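Local coordinates for major royal jelly protein 1 (Apis mellifera, PDB 5YYL) that is the most abundant protein of royal jelly, binds sterol, and probably serves a nutritional role in the food of honeybee larvae, at residues A[41-45]-A[86-91]; A[77-82]-A[121-127]; A[207-213]-A[225-231]; A[261-265]-A[277-281]. One frame throughout, in Å; residues are numbered along the deposited sequence.

Contact 1: residues A[41-45]-A[86-91]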
loop_
_atom_site.group_PDB
_atom_site.type_symbol
_atom_site.label_atom_id
_atom_site.label_comp_id
_atom_site.label_asym_id
_atom_site.label_seq_id
_atom_site.Cartn_x
_atom_site.Cartn_y
_atom_site.Cartn_z
ATOM N N ASP A 41 1.376 -32.777 -24.896
ATOM C CA ASP A 41 2.798 -32.797 -25.167
ATOM C C ASP A 41 3.473 -32.501 -23.838
ATOM O O ASP A 41 2.823 -31.996 -22.923
ATOM C CB ASP A 41 3.139 -31.732 -26.214
ATOM C CG ASP A 41 4.544 -31.886 -26.786
ATOM O OD1 ASP A 41 5.325 -32.738 -26.293
ATOM O OD2 ASP A 41 4.865 -31.143 -27.743
ATOM N N TYR A 42 4.758 -32.822 -23.723
ATOM C CA TYR A 42 5.469 -32.727 -22.453
ATOM C C TYR A 42 6.724 -31.837 -22.525
ATOM O O TYR A 42 7.242 -31.557 -23.599
ATOM C CB TYR A 42 5.828 -34.134 -21.964
ATOM C CG TYR A 42 4.633 -35.055 -21.790
ATOM C CD1 TYR A 42 4.206 -35.452 -20.521
ATOM C CD2 TYR A 42 3.929 -35.534 -22.893
ATOM C CE1 TYR A 42 3.113 -36.294 -20.370
ATOM C CE2 TYR A 42 2.835 -36.363 -22.745
ATOM C CZ TYR A 42 2.430 -36.740 -21.489
ATOM O OH TYR A 42 1.349 -37.569 -21.373
ATOM N N ASP A 43 7.188 -31.397 -21.357
ATOM C CA ASP A 43 8.475 -30.722 -21.187
ATOM C C ASP A 43 9.538 -31.793 -20.922
ATOM O O ASP A 43 9.886 -32.135 -19.774
ATOM C CB ASP A 43 8.402 -29.691 -20.040
ATOM C CG ASP A 43 9.686 -28.858 -19.872
ATOM O OD1 ASP A 43 10.726 -29.418 -19.471
ATOM O OD2 ASP A 43 9.649 -27.610 -20.074
ATOM N N PHE A 44 10.071 -32.306 -22.025
ATOM C CA PHE A 44 11.195 -33.236 -21.993
ATOM C C PHE A 44 12.519 -32.542 -21.625
ATOM O O PHE A 44 13.427 -33.188 -21.097
ATOM C CB PHE A 44 11.330 -33.927 -23.332
ATOM C CG PHE A 44 10.185 -34.842 -23.679
ATOM C CD1 PHE A 44 9.213 -34.455 -24.607
ATOM C CD2 PHE A 44 10.101 -36.112 -23.121
ATOM C CE1 PHE A 44 8.166 -35.314 -24.943
ATOM C CE2 PHE A 44 9.048 -36.964 -23.439
ATOM C CZ PHE A 44 8.091 -36.574 -24.356
ATOM N N GLY A 45 12.612 -31.233 -21.877
ATOM C CA GLY A 45 13.839 -30.439 -21.680
ATOM C C GLY A 45 14.013 -29.464 -22.838
ATOM O O GLY A 45 13.698 -28.270 -22.741
ATOM N N VAL A 86 2.963 -42.837 -23.999
ATOM C CA VAL A 86 2.578 -41.922 -22.943
ATOM C C VAL A 86 3.734 -41.863 -21.950
ATOM O O VAL A 86 3.840 -42.732 -21.087
ATOM C CB VAL A 86 1.268 -42.362 -22.265
ATOM C CG1 VAL A 86 0.965 -41.469 -21.065
ATOM C CG2 VAL A 86 0.126 -42.309 -23.272
ATOM N N PRO A 87 4.606 -40.842 -22.081
ATOM C CA PRO A 87 5.847 -40.762 -21.299
ATOM C C PRO A 87 5.643 -40.753 -19.799
ATOM O O PRO A 87 6.328 -41.496 -19.087
ATOM C CB PRO A 87 6.479 -39.441 -21.755
ATOM C CG PRO A 87 5.408 -38.690 -22.452
ATOM C CD PRO A 87 4.484 -39.712 -23.023
ATOM N N SER A 88 4.721 -39.911 -19.322
ATOM C CA SER A 88 4.379 -39.868 -17.898
ATOM C C SER A 88 2.892 -39.891 -17.692
ATOM O O SER A 88 2.131 -39.413 -18.547
ATOM C CB SER A 88 4.957 -38.631 -17.227
ATOM O OG SER A 88 4.597 -38.599 -15.846
ATOM N N SER A 89 2.492 -40.452 -16.548
ATOM C CA SER A 89 1.078 -40.572 -16.199
ATOM C C SER A 89 0.647 -39.458 -15.260
ATOM O O SER A 89 -0.342 -38.799 -15.530
ATOM C CB SER A 89 0.778 -41.918 -15.557
ATOM O OG SER A 89 -0.620 -42.061 -15.444
ATOM N N LEU A 90 1.376 -39.282 -14.163
ATOM C CA LEU A 90 1.109 -38.220 -13.213
ATOM C C LEU A 90 1.873 -36.950 -13.607
ATOM O O LEU A 90 3.105 -36.922 -13.548
ATOM C CB LEU A 90 1.498 -38.665 -11.801
ATOM C CG LEU A 90 1.205 -37.686 -10.668
ATOM C CD1 LEU A 90 -0.259 -37.273 -10.653
ATOM C CD2 LEU A 90 1.594 -38.315 -9.345
ATOM N N ASN A 91 1.142 -35.904 -14.005
ATOM C CA ASN A 91 1.745 -34.637 -14.479
ATOM C C ASN A 91 1.159 -33.379 -13.841
ATOM O O ASN A 91 0.118 -33.435 -13.202
ATOM C CB ASN A 91 1.571 -34.505 -15.994
ATOM C CG ASN A 91 1.813 -35.804 -16.711
ATOM O OD1 ASN A 91 2.876 -36.400 -16.555
ATOM N ND2 ASN A 91 0.823 -36.268 -17.472
#
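A proline-on-tyrosine CH-pi contact fastens the loop ahead of helix 47-56 to the first four-stranded blade of the beta-propeller. Pro87 CG stands over the Tyr42 ring, 3.5 Å from its centroid and 11° off the ring normal, so the pyrrolidine edge points almost straight into the aromatic face. Phe44, two residues on, reaches the same carbon, with Phe44 CZ 3.9 Å from Pro87 CG. Away from the proline, Tyr42 CE1 lies 3.7 Å from Asn91 ND2, and Tyr42 OH comes within 3.9 Å of Val86 CG1; the hydroxyl is hydrogen-bonded to Asn64. The turn before strand 90-94 is braced from within, Ser88 OG donating to Asn91 OD1 at 2.9 Å. The contact is mainly apolar, and no backbone pairing joins the two segments. Residues 41-45 instead pair through Asp41 and Asp43 with Leu104 of strand 102-106, the Tyr42 side chain also touches Met80 of strand 75-81, and Phe44 packs on helix 47-56 and on the rings of Tyr59 and Trp110.

Contact 2: residues A[77-82]-A[121-127]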
loop_
_atom_site.group_PDB
_atom_site.type_symbol
_atom_site.label_atom_id
_atom_site.label_comp_id
_atom_site.label_asym_id
_atom_site.label_seq_id
_atom_site.Cartn_x
_atom_site.Cartn_y
_atom_site.Cartn_z
ATOM N N PHE A 77 -2.868 -30.501 -11.684
ATOM C CA PHE A 77 -2.498 -31.880 -12.033
ATOM C C PHE A 77 -3.303 -32.368 -13.222
ATOM O O PHE A 77 -4.444 -31.988 -13.385
ATOM C CB PHE A 77 -2.638 -32.810 -10.836
ATOM C CG PHE A 77 -1.678 -32.481 -9.733
ATOM C CD1 PHE A 77 -0.349 -32.930 -9.777
ATOM C CD2 PHE A 77 -2.066 -31.680 -8.668
ATOM C CE1 PHE A 77 0.549 -32.604 -8.770
ATOM C CE2 PHE A 77 -1.173 -31.367 -7.641
ATOM C CZ PHE A 77 0.136 -31.834 -7.695
ATOM N N VAL A 78 -2.682 -33.156 -14.084
ATOM C CA VAL A 78 -3.363 -33.782 -15.218
ATOM C C VAL A 78 -2.829 -35.193 -15.323
ATOM O O VAL A 78 -1.626 -35.366 -15.488
ATOM C CB VAL A 78 -3.089 -33.039 -16.538
ATOM C CG1 VAL A 78 -3.772 -33.748 -17.701
ATOM C CG2 VAL A 78 -3.560 -31.586 -16.444
ATOM N N THR A 79 -3.698 -36.196 -15.191
ATOM C CA THR A 79 -3.265 -37.595 -15.248
ATOM C C THR A 79 -3.603 -38.187 -16.594
ATOM O O THR A 79 -4.661 -37.912 -17.147
ATOM C CB THR A 79 -3.854 -38.492 -14.154
ATOM O OG1 THR A 79 -5.227 -38.777 -14.439
ATOM C CG2 THR A 79 -3.706 -37.875 -12.807
ATOM N N MET A 80 -2.689 -39.001 -17.110
ATOM C CA MET A 80 -2.849 -39.577 -18.431
ATOM C C MET A 80 -2.983 -41.103 -18.335
ATOM O O MET A 80 -2.229 -41.777 -17.588
ATOM C CB MET A 80 -1.674 -39.188 -19.322
ATOM C CG MET A 80 -2.070 -38.962 -20.774
ATOM S SD MET A 80 -2.962 -37.435 -21.158
ATOM C CE MET A 80 -2.201 -36.278 -20.015
ATOM N N LEU A 81 -3.971 -41.623 -19.071
ATOM C CA LEU A 81 -4.154 -43.067 -19.221
ATOM C C LEU A 81 -2.928 -43.606 -19.932
ATOM O O LEU A 81 -2.586 -43.131 -21.024
ATOM C CB LEU A 81 -5.392 -43.402 -20.061
ATOM C CG LEU A 81 -6.768 -43.134 -19.454
ATOM C CD1 LEU A 81 -7.858 -43.446 -20.458
ATOM C CD2 LEU A 81 -6.935 -43.923 -18.173
ATOM N N ARG A 82 -2.279 -44.589 -19.315
ATOM C CA ARG A 82 -1.010 -45.121 -19.823
ATOM C C ARG A 82 -1.227 -46.093 -20.965
ATOM O O ARG A 82 -1.263 -47.295 -20.773
ATOM C CB ARG A 82 -0.206 -45.787 -18.709
ATOM C CG ARG A 82 1.170 -46.249 -19.136
ATOM C CD ARG A 82 2.174 -45.096 -19.253
ATOM N NE ARG A 82 2.684 -44.785 -17.924
ATOM C CZ ARG A 82 3.803 -44.125 -17.649
ATOM N NH1 ARG A 82 4.584 -43.645 -18.623
ATOM N NH2 ARG A 82 4.135 -43.930 -16.366
ATOM N N ILE A 121 4.268 -45.681 -10.281
ATOM C CA ILE A 121 3.195 -45.144 -11.160
ATOM C C ILE A 121 3.150 -45.609 -12.629
ATOM O O ILE A 121 3.847 -45.090 -13.498
ATOM C CB ILE A 121 3.003 -43.604 -11.039
ATOM C CG1 ILE A 121 3.204 -43.152 -9.575
ATOM C CG2 ILE A 121 1.618 -43.207 -11.557
ATOM C CD1 ILE A 121 2.688 -41.780 -9.223
ATOM N N VAL A 122 2.275 -46.577 -12.877
ATOM C CA VAL A 122 1.981 -47.072 -14.211
ATOM C C VAL A 122 0.929 -46.189 -14.836
ATOM O O VAL A 122 1.155 -45.641 -15.895
ATOM C CB VAL A 122 1.486 -48.544 -14.194
ATOM C CG1 VAL A 122 1.177 -49.053 -15.601
ATOM C CG2 VAL A 122 2.502 -49.431 -13.490
ATOM N N SER A 123 -0.235 -46.095 -14.202
ATOM C CA SER A 123 -1.365 -45.315 -14.735
ATOM C C SER A 123 -2.179 -44.652 -13.614
ATOM O O SER A 123 -3.068 -45.283 -13.027
ATOM C CB SER A 123 -2.267 -46.200 -15.589
ATOM O OG SER A 123 -3.253 -45.409 -16.220
ATOM N N ALA A 124 -1.843 -43.389 -13.318
ATOM C CA ALA A 124 -2.581 -42.561 -12.359
ATOM C C ALA A 124 -4.007 -42.348 -12.870
ATOM O O ALA A 124 -4.282 -41.465 -13.680
ATOM C CB ALA A 124 -1.879 -41.226 -12.147
ATOM N N SER A 125 -4.903 -43.206 -12.413
ATOM C CA SER A 125 -6.278 -43.216 -12.863
ATOM C C SER A 125 -7.039 -42.016 -12.288
ATOM O O SER A 125 -7.763 -41.344 -13.016
ATOM C CB SER A 125 -6.933 -44.530 -12.432
ATOM O OG SER A 125 -8.220 -44.663 -12.989
ATOM N N LYS A 126 -6.839 -41.744 -10.993
ATOM C CA LYS A 126 -7.576 -40.707 -10.269
ATOM C C LYS A 126 -6.726 -40.074 -9.172
ATOM O O LYS A 126 -5.804 -40.699 -8.667
ATOM C CB LYS A 126 -8.834 -41.318 -9.652
ATOM C CG LYS A 126 -10.153 -40.744 -10.148
ATOM C CD LYS A 126 -10.455 -41.131 -11.587
ATOM C CE LYS A 126 -11.545 -40.229 -12.183
ATOM N NZ LYS A 126 -11.568 -40.331 -13.671
ATOM N N LEU A 127 -7.068 -38.844 -8.802
ATOM C CA LEU A 127 -6.362 -38.076 -7.781
ATOM C C LEU A 127 -7.330 -37.534 -6.738
ATOM O O LEU A 127 -8.529 -37.448 -6.959
ATOM C CB LEU A 127 -5.605 -36.910 -8.400
ATOM C CG LEU A 127 -4.624 -37.217 -9.531
ATOM C CD1 LEU A 127 -4.094 -35.909 -10.129
ATOM C CD2 LEU A 127 -3.467 -38.104 -9.069
#
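Thr79, Arg82 and Leu127 account for about half of this buried seam, which joins consecutive blades of the beta-propeller. Arg82 makes most of the polar contacts. Its guanidinium turns its edge to the backbone before strand 124-129, with Arg82 NE donating to Val122 O at 2.7 Å in a nearly straight bond (177°) and Arg82 NH2 to Ile121 O at 3.1 Å. One side chain thereby ties down two successive carbonyls, while a weak bond from Arg82 N to Ser123 OG (3.3 Å) adds a backbone-to-side-chain link. Thr79 points across from the middle of its strand: Thr79 OG1 makes a weak hydrogen bond to Ala124 O at 2.9 Å, and Thr79 CG2 packs 3.3 Å from Leu127 CD1. The same leucine methyl, Leu127 CD1, sits 3.5 Å from Phe77 CB, which closes the apolar end. The strand segments run 150° apart in direction with axes 6.1 Å apart at closest, yet side chains rather than paired backbones join them. In the first blade, strand 75-81 lies between strands 65-72 and 90-94; strand 124-129 is an outermost strand of the next blade, where Leu127 also packs on Leu135 and Val137 of strand 134-139.

Contact 3: residues A[207-213]-A[225-231]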
loop_
_atom_site.group_PDB
_atom_site.type_symbol
_atom_site.label_atom_id
_atom_site.label_comp_id
_atom_site.label_asym_id
_atom_site.label_seq_id
_atom_site.Cartn_x
_atom_site.Cartn_y
_atom_site.Cartn_z
ATOM N N ASP A 207 -14.461 -50.016 -8.658
ATOM C CA ASP A 207 -13.921 -50.921 -9.685
ATOM C C ASP A 207 -15.012 -51.171 -10.736
ATOM O O ASP A 207 -15.850 -52.041 -10.581
ATOM C CB ASP A 207 -13.477 -52.237 -9.010
ATOM C CG ASP A 207 -13.070 -53.348 -10.010
ATOM O OD1 ASP A 207 -12.927 -53.097 -11.237
ATOM O OD2 ASP A 207 -12.895 -54.503 -9.549
ATOM N N GLU A 208 -14.993 -50.399 -11.810
ATOM C CA GLU A 208 -16.088 -50.405 -12.771
ATOM C C GLU A 208 -16.226 -51.736 -13.513
ATOM O O GLU A 208 -17.361 -52.194 -13.750
ATOM C CB GLU A 208 -15.978 -49.218 -13.754
ATOM C CG GLU A 208 -14.860 -49.244 -14.798
ATOM C CD GLU A 208 -14.763 -47.929 -15.581
ATOM O OE1 GLU A 208 -13.683 -47.652 -16.140
ATOM O OE2 GLU A 208 -15.748 -47.156 -15.637
ATOM N N LYS A 209 -15.099 -52.362 -13.855
ATOM C CA LYS A 209 -15.123 -53.609 -14.631
ATOM C C LYS A 209 -15.519 -54.762 -13.718
ATOM O O LYS A 209 -16.449 -55.497 -14.028
ATOM C CB LYS A 209 -13.782 -53.880 -15.340
ATOM C CG LYS A 209 -13.905 -54.541 -16.718
ATOM C CD LYS A 209 -14.440 -53.570 -17.794
ATOM C CE LYS A 209 -14.663 -54.191 -19.185
ATOM N N GLY A 210 -14.823 -54.891 -12.595
ATOM C CA GLY A 210 -15.107 -55.938 -11.610
ATOM C C GLY A 210 -16.348 -55.747 -10.736
ATOM O O GLY A 210 -16.792 -56.692 -10.082
ATOM N N GLU A 211 -16.885 -54.529 -10.704
ATOM C CA GLU A 211 -18.144 -54.203 -10.021
ATOM C C GLU A 211 -18.066 -54.417 -8.506
ATOM O O GLU A 211 -18.643 -55.365 -7.944
ATOM C CB GLU A 211 -19.320 -54.960 -10.642
ATOM C CG GLU A 211 -19.455 -54.737 -12.146
ATOM C CD GLU A 211 -20.596 -55.541 -12.752
ATOM O OE1 GLU A 211 -21.241 -54.999 -13.675
ATOM O OE2 GLU A 211 -20.849 -56.701 -12.326
ATOM N N GLY A 212 -17.318 -53.519 -7.860
ATOM C CA GLY A 212 -17.098 -53.569 -6.414
ATOM C C GLY A 212 -16.609 -52.244 -5.861
ATOM O O GLY A 212 -16.207 -51.352 -6.608
ATOM N N LEU A 213 -16.627 -52.137 -4.536
ATOM C CA LEU A 213 -16.217 -50.936 -3.821
ATOM C C LEU A 213 -15.161 -51.317 -2.774
ATOM O O LEU A 213 -15.478 -51.908 -1.755
ATOM C CB LEU A 213 -17.453 -50.317 -3.156
ATOM C CG LEU A 213 -17.298 -49.066 -2.296
ATOM C CD1 LEU A 213 -16.826 -47.883 -3.131
ATOM C CD2 LEU A 213 -18.610 -48.740 -1.602
ATOM N N ARG A 225 -13.315 -55.470 0.122
ATOM C CA ARG A 225 -14.109 -55.372 -1.112
ATOM C C ARG A 225 -15.578 -55.635 -0.825
ATOM O O ARG A 225 -15.916 -56.651 -0.244
ATOM C CB ARG A 225 -13.601 -56.344 -2.175
ATOM C CG ARG A 225 -14.438 -56.345 -3.449
ATOM C CD ARG A 225 -13.646 -56.894 -4.622
ATOM N NE ARG A 225 -14.374 -56.697 -5.879
ATOM C CZ ARG A 225 -13.899 -56.097 -6.977
ATOM N NH1 ARG A 225 -12.630 -55.649 -7.070
ATOM N NH2 ARG A 225 -14.709 -55.972 -8.026
ATOM N N LEU A 226 -16.443 -54.716 -1.247
ATOM C CA LEU A 226 -17.887 -54.843 -1.084
ATOM C C LEU A 226 -18.524 -55.139 -2.441
ATOM O O LEU A 226 -17.918 -54.901 -3.488
ATOM C CB LEU A 226 -18.437 -53.535 -0.529
ATOM C CG LEU A 226 -18.237 -53.235 0.967
ATOM C CD1 LEU A 226 -16.953 -53.789 1.567
ATOM C CD2 LEU A 226 -18.301 -51.734 1.208
ATOM N N THR A 227 -19.737 -55.689 -2.418
ATOM C CA THR A 227 -20.521 -55.892 -3.638
ATOM C C THR A 227 -21.991 -55.530 -3.403
ATOM O O THR A 227 -22.479 -55.487 -2.268
ATOM C CB THR A 227 -20.440 -57.341 -4.137
ATOM O OG1 THR A 227 -20.918 -58.212 -3.114
ATOM C CG2 THR A 227 -19.028 -57.731 -4.499
ATOM N N SER A 228 -22.679 -55.248 -4.503
ATOM C CA SER A 228 -24.086 -54.897 -4.497
ATOM C C SER A 228 -24.612 -54.936 -5.924
ATOM O O SER A 228 -23.844 -54.827 -6.885
ATOM C CB SER A 228 -24.263 -53.505 -3.900
ATOM O OG SER A 228 -25.510 -52.945 -4.232
ATOM N N ASN A 229 -25.924 -55.098 -6.054
ATOM C CA ASN A 229 -26.601 -54.986 -7.354
ATOM C C ASN A 229 -26.587 -53.530 -7.847
ATOM O O ASN A 229 -26.657 -53.279 -9.055
ATOM C CB ASN A 229 -28.042 -55.554 -7.291
ATOM C CG ASN A 229 -28.995 -54.694 -6.453
ATOM O OD1 ASN A 229 -28.752 -54.435 -5.268
ATOM N ND2 ASN A 229 -30.094 -54.261 -7.071
ATOM N N THR A 230 -26.492 -52.587 -6.900
ATOM C CA THR A 230 -26.278 -51.170 -7.190
ATOM C C THR A 230 -24.910 -50.889 -7.823
ATOM O O THR A 230 -24.774 -49.905 -8.546
ATOM C CB THR A 230 -26.458 -50.296 -5.924
ATOM O OG1 THR A 230 -25.461 -50.614 -4.951
ATOM C CG2 THR A 230 -27.864 -50.494 -5.328
ATOM N N PHE A 231 -23.919 -51.741 -7.548
ATOM C CA PHE A 231 -22.596 -51.689 -8.218
ATOM C C PHE A 231 -22.552 -52.343 -9.610
ATOM O O PHE A 231 -21.534 -52.215 -10.309
ATOM C CB PHE A 231 -21.500 -52.353 -7.364
ATOM C CG PHE A 231 -21.348 -51.802 -5.983
ATOM C CD1 PHE A 231 -22.024 -50.666 -5.535
ATOM C CD2 PHE A 231 -20.479 -52.434 -5.123
ATOM C CE1 PHE A 231 -21.854 -50.210 -4.236
ATOM C CE2 PHE A 231 -20.302 -51.985 -3.827
ATOM C CZ PHE A 231 -20.990 -50.872 -3.377
#
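A G1 beta bulge closes the tight turn between strands 201-207 and 212-217, and strand 225-226, an outermost strand of this propeller blade, pairs with 212-217 in the hairpin that follows. Asp207 opens the turn. Asp207 OD1 accepts from Gly210 N at 2.9 Å, an Asx motif, whereas Asp207 OD2 forms a salt bridge with Arg225, 2.7 Å from Arg225 NH1 and 2.8 Å from Arg225 NH2. One carboxylate therefore both shapes the turn and holds the neighbouring edge strand. At Gly210 a CB would collide with Asp207 OD2 and with the arginine, so the absence of a side chain makes room for this bridge. Glu211 and Gly212 both face Asp207 across the bulge, Glu211 N reaching Asp207 O at 2.7 Å. Glu211 also lays its CB 3.5 Å from Phe231 O, while its carboxylate turns to Tyr233 N. Gly212 again lacks a CB that would strike Arg225 NE, and its CA passes 3.3 Å from Leu226 O. Leu213 then enters regular antiparallel pairing with Leu226 as a hydrogen-bonded pair: Leu213 N donates to Leu226 O at 3.2 Å and Leu226 N to Leu213 O at 3.0 Å. Phe231, whose ring also meets Tyr267 and Tyr295, packs against the Leu213 side chain, bringing Phe231 CE2 to 3.4 Å from Leu213 CB.

Contact 4: residues A[261-265]-A[277-281]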
loop_
_atom_site.group_PDB
_atom_site.type_symbol
_atom_site.label_atom_id
_atom_site.label_comp_id
_atom_site.label_asym_id
_atom_site.label_seq_id
_atom_site.Cartn_x
_atom_site.Cartn_y
_atom_site.Cartn_z
ATOM N N MET A 261 -20.661 -32.675 3.732
ATOM C CA MET A 261 -21.689 -32.310 4.719
ATOM C C MET A 261 -22.488 -33.513 5.239
ATOM O O MET A 261 -22.792 -33.557 6.419
ATOM C CB MET A 261 -22.604 -31.188 4.156
ATOM C CG MET A 261 -24.067 -31.215 4.609
ATOM S SD MET A 261 -25.108 -29.999 3.747
ATOM C CE MET A 261 -24.143 -28.507 3.888
ATOM N N THR A 262 -22.842 -34.463 4.371
ATOM C CA THR A 262 -23.662 -35.626 4.758
ATOM C C THR A 262 -22.903 -36.944 4.923
ATOM O O THR A 262 -23.468 -37.907 5.453
ATOM C CB THR A 262 -24.805 -35.879 3.752
ATOM O OG1 THR A 262 -24.277 -36.415 2.544
ATOM C CG2 THR A 262 -25.555 -34.599 3.456
ATOM N N ASN A 263 -21.660 -37.012 4.445
ATOM C CA ASN A 263 -20.873 -38.258 4.418
ATOM C C ASN A 263 -21.445 -39.367 3.512
ATOM O O ASN A 263 -21.035 -40.527 3.608
ATOM C CB ASN A 263 -20.627 -38.798 5.843
ATOM C CG ASN A 263 -19.946 -37.784 6.735
ATOM O OD1 ASN A 263 -18.733 -37.814 6.874
ATOM N ND2 ASN A 263 -20.715 -36.864 7.321
ATOM N N ASN A 264 -22.372 -39.021 2.621
ATOM C CA ASN A 264 -22.839 -39.965 1.600
ATOM C C ASN A 264 -21.826 -40.037 0.477
ATOM O O ASN A 264 -21.427 -39.010 -0.050
ATOM C CB ASN A 264 -24.170 -39.530 1.033
ATOM C CG ASN A 264 -25.255 -39.513 2.067
ATOM O OD1 ASN A 264 -25.319 -40.381 2.955
ATOM N ND2 ASN A 264 -26.137 -38.537 1.952
ATOM N N LEU A 265 -21.389 -41.246 0.145
ATOM C CA LEU A 265 -20.583 -41.493 -1.047
ATOM C C LEU A 265 -21.543 -41.802 -2.196
ATOM O O LEU A 265 -22.042 -42.926 -2.323
ATOM C CB LEU A 265 -19.630 -42.665 -0.806
ATOM C CG LEU A 265 -18.801 -43.143 -1.988
ATOM C CD1 LEU A 265 -17.851 -42.039 -2.419
ATOM C CD2 LEU A 265 -18.060 -44.403 -1.590
ATOM N N TYR A 277 -26.350 -44.064 -3.464
ATOM C CA TYR A 277 -25.338 -43.676 -2.490
ATOM C C TYR A 277 -25.289 -44.601 -1.284
ATOM O O TYR A 277 -26.240 -45.309 -0.993
ATOM C CB TYR A 277 -25.530 -42.229 -2.030
ATOM C CG TYR A 277 -26.770 -41.912 -1.210
ATOM C CD1 TYR A 277 -26.707 -41.825 0.175
ATOM C CD2 TYR A 277 -27.991 -41.636 -1.826
ATOM C CE1 TYR A 277 -27.824 -41.507 0.929
ATOM C CE2 TYR A 277 -29.119 -41.324 -1.077
ATOM C CZ TYR A 277 -29.023 -41.258 0.302
ATOM O OH TYR A 277 -30.115 -40.940 1.076
ATOM N N VAL A 278 -24.151 -44.571 -0.590
ATOM C CA VAL A 278 -23.951 -45.291 0.665
ATOM C C VAL A 278 -23.452 -44.298 1.705
ATOM O O VAL A 278 -22.525 -43.551 1.428
ATOM C CB VAL A 278 -22.955 -46.453 0.490
ATOM C CG1 VAL A 278 -21.547 -45.999 0.130
ATOM C CG2 VAL A 278 -22.882 -47.309 1.738
ATOM N N ASN A 279 -24.073 -44.273 2.885
ATOM C CA ASN A 279 -23.510 -43.477 3.976
ATOM C C ASN A 279 -22.261 -44.184 4.501
ATOM O O ASN A 279 -22.235 -45.412 4.635
ATOM C CB ASN A 279 -24.501 -43.233 5.111
ATOM C CG ASN A 279 -23.990 -42.199 6.112
ATOM O OD1 ASN A 279 -23.024 -42.439 6.853
ATOM N ND2 ASN A 279 -24.624 -41.035 6.126
ATOM N N THR A 280 -21.233 -43.390 4.797
ATOM C CA THR A 280 -19.933 -43.906 5.201
ATOM C C THR A 280 -19.737 -44.011 6.721
ATOM O O THR A 280 -18.755 -44.618 7.154
ATOM C CB THR A 280 -18.790 -43.057 4.607
ATOM O OG1 THR A 280 -18.960 -41.692 4.999
ATOM C CG2 THR A 280 -18.792 -43.143 3.103
ATOM N N GLU A 281 -20.640 -43.456 7.531
ATOM C CA GLU A 281 -20.624 -43.734 8.986
ATOM C C GLU A 281 -20.714 -45.251 9.281
ATOM O O GLU A 281 -20.141 -45.735 10.256
ATOM C CB GLU A 281 -21.738 -42.970 9.720
ATOM C CG GLU A 281 -21.601 -41.451 9.655
#
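Asn264 lays its carboxamide against the ring of Tyr277, with Asn264 CG 3.3 Å from Tyr277 CD1, as two strands of one propeller blade come together in a beta hairpin. Asn264 and Asn279 form an antiparallel non-hydrogen-bonded pair, their CA atoms 4.3 Å apart, and a weak bond runs from Asn279 ND2 to Asn264 OD1 at 3.3 Å. Leu265 and Val278 follow as a hydrogen-bonded pair, Leu265 N to Val278 O at 2.9 Å and Val278 N to Leu265 O at 3.2 Å. At the other end Asn263 O accepts twice from one residue, from Thr280 OG1 at 2.8 Å and Thr280 N at 3.1 Å. Asn279 OD1 takes Glu281 N at 2.7 Å, a capping bond at the entry to helix 281-284, and Thr262 OG1, which also bonds Glu332, accepts from Asn264 N at 3.2 Å in an ST turn that leads into strand 264-269. This strand lies between 253-258 and 275-279; Leu265 reaches Ala189 of strand 185-192 and Tyr204 of strand 201-207 in the preceding blade.

How the contacts relate
From the N terminus, contact 1 brings residues 86-91 back to the loop at 41-45, closing a loop that contains helix 47-56 and the first two strands of the first blade. Contact 2 opens within that loop, at 77-82, and closes beyond it at 121-127, so the two cross. They touch directly: Ser89 OG lies 2.7 Å from Met80 O and 2.8 Å from Ala124 N, two probable hydrogen bonds, the second of which links the first blade to the next. Contacts 3 and 4 follow in series, each closing a short hairpin loop in its own blade. Leu213 CD1 packs 4.0 Å from Leu265 CD2 between these blades. Contact 4 lies across the chain's centre from contacts 1 and 2.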